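Local coordinates for protein UDP-glucose 4-epimerase (Campylobacter jejuni subsp. jejuni serotype O:2, PDB 7K3P) that interconverts UDP-glucose and UDP-galactose, and probably their N-acetylated counterparts, by epimerising the sugar at C4 with the help of bound NAD, at residues A95-S103 with I159-L167; V272-V280 with P325-I333. The protein carries 2 engineered substitutions. One frame throughout, in Å; residues are numbered along the deposited sequence.

Interaction 1: A95-S103 with I159-L167. With NAD (nicotinamide-adenine-dinucleotide), chain C.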
loop_
_atom_site.group_PDB
_atom_site.type_symbol
_atom_site.label_atom_id
_atom_site.label_comp_id
_atom_site.label_asym_id
_atom_site.label_seq_id
_atom_site.Cartn_x
_atom_site.Cartn_y
_atom_site.Cartn_z
ATOM N N ALA A 95 4.282 -9.480 13.735
ATOM C CA ALA A 95 3.085 -10.184 13.256
ATOM C C ALA A 95 2.838 -9.929 11.770
ATOM O O ALA A 95 2.764 -8.780 11.323
ATOM C CB ALA A 95 1.850 -9.782 14.081
ATOM N N ALA A 96 2.709 -11.012 11.009
ATOM C CA ALA A 96 2.457 -10.925 9.580
ATOM C C ALA A 96 2.276 -12.331 9.030
ATOM O O ALA A 96 2.554 -13.304 9.731
ATOM C CB ALA A 96 3.640 -10.242 8.881
ATOM N N SER A 97 1.828 -12.421 7.774
ATOM C CA SER A 97 1.936 -13.650 6.991
ATOM C C SER A 97 3.210 -13.518 6.160
ATOM O O SER A 97 3.516 -12.419 5.687
ATOM C CB SER A 97 0.717 -13.814 6.078
ATOM O OG SER A 97 -0.471 -13.826 6.836
ATOM N N ILE A 98 3.957 -14.609 5.974
ATOM C CA ILE A 98 5.350 -14.466 5.527
ATOM C C ILE A 98 5.796 -15.315 4.323
ATOM O O ILE A 98 6.986 -15.349 4.021
ATOM C CB ILE A 98 6.329 -14.764 6.686
ATOM C CG1 ILE A 98 6.407 -16.282 6.927
ATOM C CG2 ILE A 98 5.917 -13.985 7.952
ATOM C CD1 ILE A 98 7.417 -16.721 7.990
ATOM N N GLU A 99 4.867 -15.988 3.649
ATOM C CA GLU A 99 5.224 -16.929 2.577
ATOM C C GLU A 99 4.940 -16.368 1.181
ATOM O O GLU A 99 3.772 -16.250 0.770
ATOM C CB GLU A 99 4.472 -18.259 2.754
ATOM C CG GLU A 99 4.459 -18.771 4.195
ATOM C CD GLU A 99 4.782 -20.247 4.318
ATOM O OE1 GLU A 99 5.491 -20.787 3.442
ATOM O OE2 GLU A 99 4.326 -20.872 5.300
ATOM N N VAL A 100 6.013 -16.038 0.465
ATOM C CA VAL A 100 5.928 -15.547 -0.908
ATOM C C VAL A 100 4.996 -16.411 -1.765
ATOM O O VAL A 100 4.061 -15.901 -2.383
ATOM C CB VAL A 100 7.327 -15.453 -1.555
ATOM C CG1 VAL A 100 7.234 -15.428 -3.091
ATOM C CG2 VAL A 100 8.077 -14.220 -1.042
ATOM N N PHE A 101 5.230 -17.720 -1.774
ATOM C CA PHE A 101 4.428 -18.614 -2.607
ATOM C C PHE A 101 2.931 -18.516 -2.301
ATOM O O PHE A 101 2.102 -18.501 -3.217
ATOM C CB PHE A 101 4.906 -20.065 -2.494
ATOM C CG PHE A 101 4.291 -20.983 -3.521
ATOM C CD1 PHE A 101 3.002 -21.490 -3.346
ATOM C CD2 PHE A 101 4.994 -21.328 -4.668
ATOM C CE1 PHE A 101 2.432 -22.332 -4.298
ATOM C CE2 PHE A 101 4.432 -22.172 -5.620
ATOM C CZ PHE A 101 3.147 -22.672 -5.435
ATOM N N GLU A 102 2.581 -18.452 -1.018
ATOM C CA GLU A 102 1.175 -18.348 -0.640
ATOM C C GLU A 102 0.600 -17.009 -1.092
ATOM O O GLU A 102 -0.570 -16.931 -1.465
ATOM C CB GLU A 102 0.986 -18.521 0.874
ATOM C CG GLU A 102 -0.482 -18.564 1.316
ATOM C CD GLU A 102 -0.660 -18.424 2.834
ATOM O OE1 GLU A 102 0.271 -17.928 3.519
ATOM O OE2 GLU A 102 -1.738 -18.807 3.332
ATOM N N SER A 103 1.418 -15.957 -1.065
ATOM C CA SER A 103 0.927 -14.611 -1.387
ATOM C C SER A 103 0.570 -14.481 -2.864
ATOM O O SER A 103 -0.331 -13.718 -3.232
ATOM C CB SER A 103 1.947 -13.529 -0.997
ATOM O OG SER A 103 3.044 -13.478 -1.903
ATOM N N ILE A 159 8.229 -7.990 -6.352
ATOM C CA ILE A 159 7.675 -8.725 -7.480
ATOM C C ILE A 159 6.612 -9.731 -7.043
ATOM O O ILE A 159 6.177 -10.561 -7.835
ATOM C CB ILE A 159 8.775 -9.473 -8.264
ATOM C CG1 ILE A 159 9.468 -10.497 -7.362
ATOM C CG2 ILE A 159 9.787 -8.485 -8.821
ATOM C CD1 ILE A 159 10.486 -11.378 -8.096
ATOM N N ASN A 160 6.204 -9.673 -5.779
ATOM C CA ASN A 160 5.096 -10.503 -5.327
ATOM C C ASN A 160 4.274 -9.766 -4.279
ATOM O O ASN A 160 4.713 -8.742 -3.761
ATOM C CB ASN A 160 5.600 -11.843 -4.794
ATOM C CG ASN A 160 6.667 -11.675 -3.741
ATOM O OD1 ASN A 160 6.381 -11.229 -2.620
ATOM N ND2 ASN A 160 7.912 -12.026 -4.090
ATOM N N PRO A 161 3.061 -10.263 -3.992
ATOM C CA PRO A 161 2.193 -9.525 -3.068
ATOM C C PRO A 161 2.768 -9.469 -1.649
ATOM O O PRO A 161 2.524 -8.474 -0.959
ATOM C CB PRO A 161 0.879 -10.318 -3.109
ATOM C CG PRO A 161 0.914 -11.041 -4.485
ATOM C CD PRO A 161 2.370 -11.402 -4.633
ATOM N N TYR A 162 3.503 -10.494 -1.215
ATOM C CA TYR A 162 4.142 -10.421 0.095
ATOM C C TYR A 162 5.080 -9.218 0.143
ATOM O O TYR A 162 4.988 -8.382 1.046
ATOM C CB TYR A 162 4.909 -11.706 0.427
ATOM C CG TYR A 162 5.833 -11.577 1.641
ATOM C CD1 TYR A 162 5.316 -11.408 2.927
ATOM C CD2 TYR A 162 7.219 -11.622 1.494
ATOM C CE1 TYR A 162 6.150 -11.287 4.032
ATOM C CE2 TYR A 162 8.062 -11.507 2.594
ATOM C CZ TYR A 162 7.522 -11.347 3.856
ATOM O OH TYR A 162 8.365 -11.247 4.932
ATOM N N GLY A 163 5.977 -9.118 -0.837
ATOM C CA GLY A 163 6.910 -8.001 -0.886
ATOM C C GLY A 163 6.222 -6.646 -0.969
ATOM O O GLY A 163 6.633 -5.685 -0.298
ATOM N N ARG A 164 5.186 -6.558 -1.801
ATOM C CA ARG A 164 4.404 -5.331 -1.920
ATOM C C ARG A 164 3.694 -4.982 -0.618
ATOM O O ARG A 164 3.605 -3.806 -0.257
ATOM C CB ARG A 164 3.370 -5.435 -3.059
ATOM C CG ARG A 164 3.978 -5.324 -4.451
ATOM C CD ARG A 164 2.938 -5.296 -5.554
ATOM N NE ARG A 164 2.537 -6.637 -5.963
ATOM C CZ ARG A 164 3.220 -7.387 -6.831
ATOM N NH1 ARG A 164 4.340 -6.916 -7.358
ATOM N NH2 ARG A 164 2.791 -8.607 -7.165
ATOM N N SER A 165 3.171 -5.996 0.074
ATOM C CA SER A 165 2.391 -5.752 1.291
ATOM C C SER A 165 3.270 -5.153 2.386
ATOM O O SER A 165 2.806 -4.361 3.205
ATOM C CB SER A 165 1.702 -7.037 1.794
ATOM O OG SER A 165 2.605 -7.938 2.410
ATOM N N LYS A 166 4.542 -5.541 2.397
ATOM C CA LYS A 166 5.503 -5.015 3.362
ATOM C C LYS A 166 5.971 -3.611 2.988
ATOM O O LYS A 166 6.079 -2.737 3.849
ATOM C CB LYS A 166 6.683 -5.983 3.497
ATOM C CG LYS A 166 6.326 -7.264 4.259
ATOM C CD LYS A 166 6.125 -6.962 5.758
ATOM C CE LYS A 166 6.223 -8.226 6.577
ATOM N NZ LYS A 166 6.121 -7.922 8.038
ATOM N N LEU A 167 6.226 -3.387 1.701
ATOM C CA LEU A 167 6.652 -2.072 1.215
ATOM C C LEU A 167 5.573 -1.020 1.462
ATOM O O LEU A 167 5.869 0.127 1.812
ATOM C CB LEU A 167 6.923 -2.138 -0.292
ATOM C CG LEU A 167 7.274 -0.793 -0.936
ATOM C CD1 LEU A 167 8.472 -0.177 -0.214
ATOM C CD2 LEU A 167 7.562 -0.972 -2.437
HETATM P PA NAD C . 6.097 -16.278 12.398
HETATM O O1A NAD C . 4.902 -16.816 11.650
HETATM O O2A NAD C . 6.760 -17.363 13.198
HETATM O O5B NAD C . 5.666 -15.151 13.415
HETATM C C5B NAD C . 4.486 -14.445 13.154
HETATM C C4B NAD C . 3.705 -14.317 14.401
HETATM O O4B NAD C . 2.712 -13.338 14.294
HETATM C C3B NAD C . 3.005 -15.663 14.767
HETATM O O3B NAD C . 3.243 -16.188 16.128
HETATM C C2B NAD C . 1.532 -15.411 14.367
HETATM O O2B NAD C . 0.639 -16.133 15.103
HETATM C C1B NAD C . 1.456 -13.939 14.623
HETATM N N9A NAD C . 0.348 -13.297 13.898
HETATM C C8A NAD C . 0.117 -13.346 12.570
HETATM N N7A NAD C . -0.996 -12.662 12.263
HETATM C C5A NAD C . -1.517 -12.148 13.384
HETATM C C6A NAD C . -2.650 -11.371 13.678
HETATM N N6A NAD C . -3.526 -10.945 12.613
HETATM N N1A NAD C . -2.898 -10.996 14.949
HETATM C C2A NAD C . -2.101 -11.368 15.966
HETATM N N3A NAD C . -0.992 -12.144 15.726
HETATM C C4A NAD C . -0.679 -12.540 14.458
HETATM O O3 NAD C . 7.093 -15.651 11.329
HETATM P PN NAD C . 8.575 -15.224 11.659
HETATM O O1N NAD C . 8.806 -15.207 13.159
HETATM O O2N NAD C . 9.489 -16.209 10.997
HETATM O O5D NAD C . 8.803 -13.780 11.056
HETATM C C5D NAD C . 8.311 -12.672 11.774
HETATM C C4D NAD C . 8.456 -11.385 10.979
HETATM O O4D NAD C . 9.748 -11.268 10.427
HETATM C C3D NAD C . 7.409 -11.198 9.887
HETATM O O3D NAD C . 7.029 -9.882 9.835
HETATM C C2D NAD C . 8.104 -11.489 8.624
HETATM O O2D NAD C . 7.563 -10.861 7.522
HETATM C C1D NAD C . 9.552 -11.056 8.976
HETATM N N1N NAD C . 10.649 -11.726 8.137
HETATM C C2N NAD C . 10.839 -13.075 8.365
HETATM C C3N NAD C . 11.821 -13.750 7.645
HETATM C C7N NAD C . 12.038 -15.222 7.882
HETATM O O7N NAD C . 11.356 -15.853 8.675
HETATM N N7N NAD C . 13.061 -15.889 7.150
HETATM C C4N NAD C . 12.592 -13.063 6.727
HETATM C C5N NAD C . 12.393 -11.718 6.510
HETATM C C6N NAD C . 11.406 -11.024 7.222
#
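Ser103 and Tyr162 mark the closest backbone approach, 5.5 Å between their CA atoms; from there the chains diverge, until Ala96 CA and Lys166 CA lie 9.1 Å apart beside the cofactor. At the close end two helix starts meet. Ser103 OG, whose chi1 of 75° turns it back onto its own helix, donates to Val100 O and takes a weak bond from Tyr162 N at 3.1 Å, a double use that suits a small hydroxyl. Asn160 is the N-cap of the second helix, its OD1 accepting from Gly163 N, while Val100 lays its two methyls against the amide. Where the chains part, the Tyr162 ring fills the gap: with CG trans to the backbone N (chi1 168°) it extends along the 95-103 loop. Ile98 O sits over one ring face, Ser97 O meets the edge 3.3 Å from Tyr162 CE1, and Val100 CG2 comes within 3.7 Å of Tyr162 CD2. The phenol OH thereby reaches NAD O2D at 2.7 Å. One helical turn on, Lys166, bent at chi2, carries NZ past the small Ala96 CB to donate to NAD O3D at 2.8 Å; Ser136 O is a second acceptor for this buried nitrogen. A tyrosine and a lysine four residues apart, both held to the nicotinamide ribose, form the Tyr-x-x-x-Lys motif of the short-chain dehydrogenase/reductase superfamily.

Interaction 2: V272-V280 with P325-I333; sequences VGYGHGFSV and PKYDDLELI
The carboxylate of Asp328 is stacked on the CG-CD2 side of the Tyr274 ring, planes only 8° apart, while its OD2 accepts a hydrogen bond from His276. Asp328 CB stands over the ring centre, 3.9 Å from the Tyr274 centroid, a CH-pi contact. An inverse gamma turn centred on Asp328 presents the side chain, and CG trans to the backbone N (chi1 -172°) sends it across the ring. His276 NE2 donates to the syn lone pair of Asp328 OD2 over a short 2.5 Å at 164°; imidazole and carboxylate are nearly coplanar. Histidine suits this place because its other nitrogen, ND1, donates to Gly277 O at 2.9 Å, and two bonds fix the ring's rotation. Gly275, with positive phi, suits the turn between Tyr274 and His276. The negative charge probably also attracts the edge of Phe278, whose CZ is 3.3 Å from Asp328 OD1 with the planes almost perpendicular. Apolar groups complete the contact: Pro325 CB meets the Tyr274 edge, Ile333 CD1 packs near Tyr274 CE2, and Leu330 CD2 covers a Phe278 face. Tyr274 OH is hydrogen-bonded to Asp250 OD2 and to His247 N. The contact thus joins the loop after strand 268-271 to the loop leading into helix 330-343 and to its first turn; strand 278-279 pairs antiparallel with strand 242-246, and Leu330 also packs on helix 280-291.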
loop_
_atom_site.group_PDB
_atom_site.type_symbol
_atom_site.label_atom_id
_atom_site.label_comp_id
_atom_site.label_asym_id
_atom_site.label_seq_id
_atom_site.Cartn_x
_atom_site.Cartn_y
_atom_site.Cartn_z
ATOM N N VAL A 272 19.614 -5.968 7.846
ATOM C CA VAL A 272 20.272 -6.765 8.869
ATOM C C VAL A 272 20.907 -7.966 8.202
ATOM O O VAL A 272 20.210 -8.784 7.592
ATOM C CB VAL A 272 19.298 -7.259 9.948
ATOM C CG1 VAL A 272 20.077 -7.917 11.082
ATOM C CG2 VAL A 272 18.450 -6.089 10.481
ATOM N N GLY A 273 22.232 -8.087 8.323
ATOM C CA GLY A 273 22.938 -9.208 7.718
ATOM C C GLY A 273 24.398 -9.248 8.151
ATOM O O GLY A 273 24.900 -8.286 8.761
ATOM N N TYR A 274 25.082 -10.347 7.830
ATOM C CA TYR A 274 26.476 -10.522 8.231
ATOM C C TYR A 274 27.470 -9.753 7.341
ATOM O O TYR A 274 28.670 -9.691 7.659
ATOM C CB TYR A 274 26.841 -12.012 8.293
ATOM C CG TYR A 274 26.038 -12.819 9.285
ATOM C CD1 TYR A 274 25.787 -12.337 10.572
ATOM C CD2 TYR A 274 25.526 -14.068 8.938
ATOM C CE1 TYR A 274 25.052 -13.083 11.489
ATOM C CE2 TYR A 274 24.789 -14.822 9.849
ATOM C CZ TYR A 274 24.556 -14.321 11.120
ATOM O OH TYR A 274 23.830 -15.064 12.021
ATOM N N GLY A 275 26.978 -9.156 6.251
ATOM C CA GLY A 275 27.824 -8.398 5.330
ATOM C C GLY A 275 28.568 -9.291 4.341
ATOM O O GLY A 275 29.395 -8.820 3.545
ATOM N N HIS A 276 28.285 -10.587 4.414
ATOM C CA HIS A 276 28.792 -11.569 3.448
ATOM C C HIS A 276 27.764 -12.682 3.367
ATOM O O HIS A 276 26.909 -12.809 4.256
ATOM C CB HIS A 276 30.111 -12.180 3.929
ATOM C CG HIS A 276 29.964 -12.993 5.177
ATOM N ND1 HIS A 276 29.581 -14.321 5.166
ATOM C CD2 HIS A 276 30.089 -12.653 6.483
ATOM C CE1 HIS A 276 29.503 -14.768 6.406
ATOM N NE2 HIS A 276 29.806 -13.774 7.226
ATOM N N GLY A 277 27.866 -13.515 2.332
ATOM C CA GLY A 277 26.950 -14.622 2.169
ATOM C C GLY A 277 27.587 -15.963 2.447
ATOM O O GLY A 277 28.699 -16.044 2.983
ATOM N N PHE A 278 26.854 -17.020 2.117
ATOM C CA PHE A 278 27.362 -18.387 2.170
ATOM C C PHE A 278 27.038 -19.031 0.824
ATOM O O PHE A 278 26.011 -18.708 0.222
ATOM C CB PHE A 278 26.685 -19.167 3.305
ATOM C CG PHE A 278 26.867 -18.529 4.671
ATOM C CD1 PHE A 278 28.011 -18.783 5.429
ATOM C CD2 PHE A 278 25.904 -17.666 5.184
ATOM C CE1 PHE A 278 28.183 -18.196 6.689
ATOM C CE2 PHE A 278 26.060 -17.067 6.451
ATOM C CZ PHE A 278 27.198 -17.338 7.203
ATOM N N SER A 279 27.901 -19.931 0.350
ATOM C CA SER A 279 27.681 -20.577 -0.943
ATOM C C SER A 279 26.831 -21.835 -0.776
ATOM O O SER A 279 26.661 -22.340 0.344
ATOM C CB SER A 279 29.016 -20.917 -1.617
ATOM O OG SER A 279 29.615 -22.039 -1.004
ATOM N N VAL A 280 26.279 -22.321 -1.888
ATOM C CA VAL A 280 25.472 -23.540 -1.894
ATOM C C VAL A 280 26.310 -24.709 -1.401
ATOM O O VAL A 280 25.851 -25.547 -0.627
ATOM C CB VAL A 280 24.963 -23.866 -3.317
ATOM C CG1 VAL A 280 24.211 -25.190 -3.329
ATOM C CG2 VAL A 280 24.075 -22.727 -3.850
ATOM N N PRO A 325 26.481 -9.333 15.781
ATOM C CA PRO A 325 26.002 -10.711 15.710
ATOM C C PRO A 325 27.007 -11.616 16.390
ATOM O O PRO A 325 28.194 -11.292 16.449
ATOM C CB PRO A 325 25.974 -11.003 14.197
ATOM C CG PRO A 325 26.876 -9.973 13.575
ATOM C CD PRO A 325 26.754 -8.758 14.453
ATOM N N LYS A 326 26.562 -12.745 16.900
ATOM C CA LYS A 326 27.533 -13.625 17.504
ATOM C C LYS A 326 27.325 -15.075 17.077
ATOM O O LYS A 326 27.960 -15.987 17.611
ATOM C CB LYS A 326 27.561 -13.427 19.023
ATOM C CG LYS A 326 26.426 -12.543 19.545
ATOM C CD LYS A 326 26.177 -12.749 21.037
ATOM C CE LYS A 326 27.347 -12.226 21.869
ATOM N NZ LYS A 326 26.939 -11.943 23.274
ATOM N N TYR A 327 26.457 -15.283 16.086
ATOM C CA TYR A 327 26.303 -16.620 15.515
ATOM C C TYR A 327 26.563 -16.671 14.004
ATOM O O TYR A 327 25.994 -17.515 13.302
ATOM C CB TYR A 327 24.946 -17.246 15.875
ATOM C CG TYR A 327 24.683 -17.343 17.365
ATOM C CD1 TYR A 327 25.467 -18.151 18.179
ATOM C CD2 TYR A 327 23.644 -16.629 17.954
ATOM C CE1 TYR A 327 25.228 -18.235 19.551
ATOM C CE2 TYR A 327 23.393 -16.704 19.314
ATOM C CZ TYR A 327 24.191 -17.509 20.108
ATOM O OH TYR A 327 23.953 -17.589 21.460
ATOM N N ASP A 328 27.434 -15.782 13.520
ATOM C CA ASP A 328 27.928 -15.862 12.149
ATOM C C ASP A 328 28.849 -17.074 12.072
ATOM O O ASP A 328 30.075 -16.948 12.090
ATOM C CB ASP A 328 28.688 -14.587 11.735
ATOM C CG ASP A 328 29.047 -14.572 10.232
ATOM O OD1 ASP A 328 28.785 -15.590 9.547
ATOM O OD2 ASP A 328 29.602 -13.559 9.744
ATOM N N ASP A 329 28.243 -18.253 12.004
ATOM C CA ASP A 329 28.973 -19.508 12.040
ATOM C C ASP A 329 28.094 -20.520 11.323
ATOM O O ASP A 329 27.041 -20.888 11.841
ATOM C CB ASP A 329 29.210 -19.910 13.506
ATOM C CG ASP A 329 29.863 -21.272 13.656
ATOM O OD1 ASP A 329 29.405 -22.252 13.032
ATOM O OD2 ASP A 329 30.841 -21.368 14.425
ATOM N N LEU A 330 28.515 -20.957 10.133
ATOM C CA LEU A 330 27.640 -21.753 9.268
ATOM C C LEU A 330 27.201 -23.051 9.922
ATOM O O LEU A 330 26.073 -23.508 9.714
ATOM C CB LEU A 330 28.303 -22.066 7.916
ATOM C CG LEU A 330 27.477 -21.848 6.632
ATOM C CD1 LEU A 330 27.838 -22.840 5.545
ATOM C CD2 LEU A 330 25.956 -21.811 6.865
ATOM N N GLU A 331 28.082 -23.661 10.708
ATOM C CA GLU A 331 27.714 -24.918 11.364
ATOM C C GLU A 331 26.605 -24.704 12.399
ATOM O O GLU A 331 25.655 -25.491 12.477
ATOM C CB GLU A 331 28.942 -25.627 11.963
ATOM C CG GLU A 331 29.823 -26.310 10.893
ATOM C CD GLU A 331 31.053 -27.021 11.468
ATOM O OE1 GLU A 331 31.060 -27.348 12.674
ATOM O OE2 GLU A 331 32.014 -27.252 10.700
ATOM N N LEU A 332 26.718 -23.623 13.165
ATOM C CA LEU A 332 25.693 -23.252 14.144
ATOM C C LEU A 332 24.371 -22.938 13.458
ATOM O O LEU A 332 23.296 -23.338 13.917
ATOM C CB LEU A 332 26.138 -22.020 14.934
ATOM C CG LEU A 332 27.384 -22.194 15.792
ATOM C CD1 LEU A 332 27.639 -20.943 16.638
ATOM C CD2 LEU A 332 27.229 -23.429 16.666
ATOM N N ILE A 333 24.459 -22.195 12.361
ATOM C CA ILE A 333 23.268 -21.815 11.611
ATOM C C ILE A 333 22.586 -23.054 11.040
ATOM O O ILE A 333 21.372 -23.226 11.193
ATOM C CB ILE A 333 23.603 -20.788 10.523
ATOM C CG1 ILE A 333 24.062 -19.486 11.178
ATOM C CG2 ILE A 333 22.396 -20.536 9.628
ATOM C CD1 ILE A 333 24.817 -18.563 10.249
#

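How the interactions relate
The two contacts follow one another along the chain and lie on opposite sides of its centre, 24 Å apart between centres and about 12 Å between nearest atoms, without touching. Interaction 1 forms part of the NAD pocket, whereas interaction 2 stands back from it: the side chain of Ile333 is about 11 Å from the cofactor. A disulfide and two hydrogen bonds connect their surroundings. Helix 330-343, which begins in interaction 2, is followed by Cys344, disulfide-bonded to Cys197; two and three residues beyond Cys197, the backbone N atoms of Asp199 and Tyr200 hydrogen-bond to the carboxylate of Glu99, in the first segment of interaction 1.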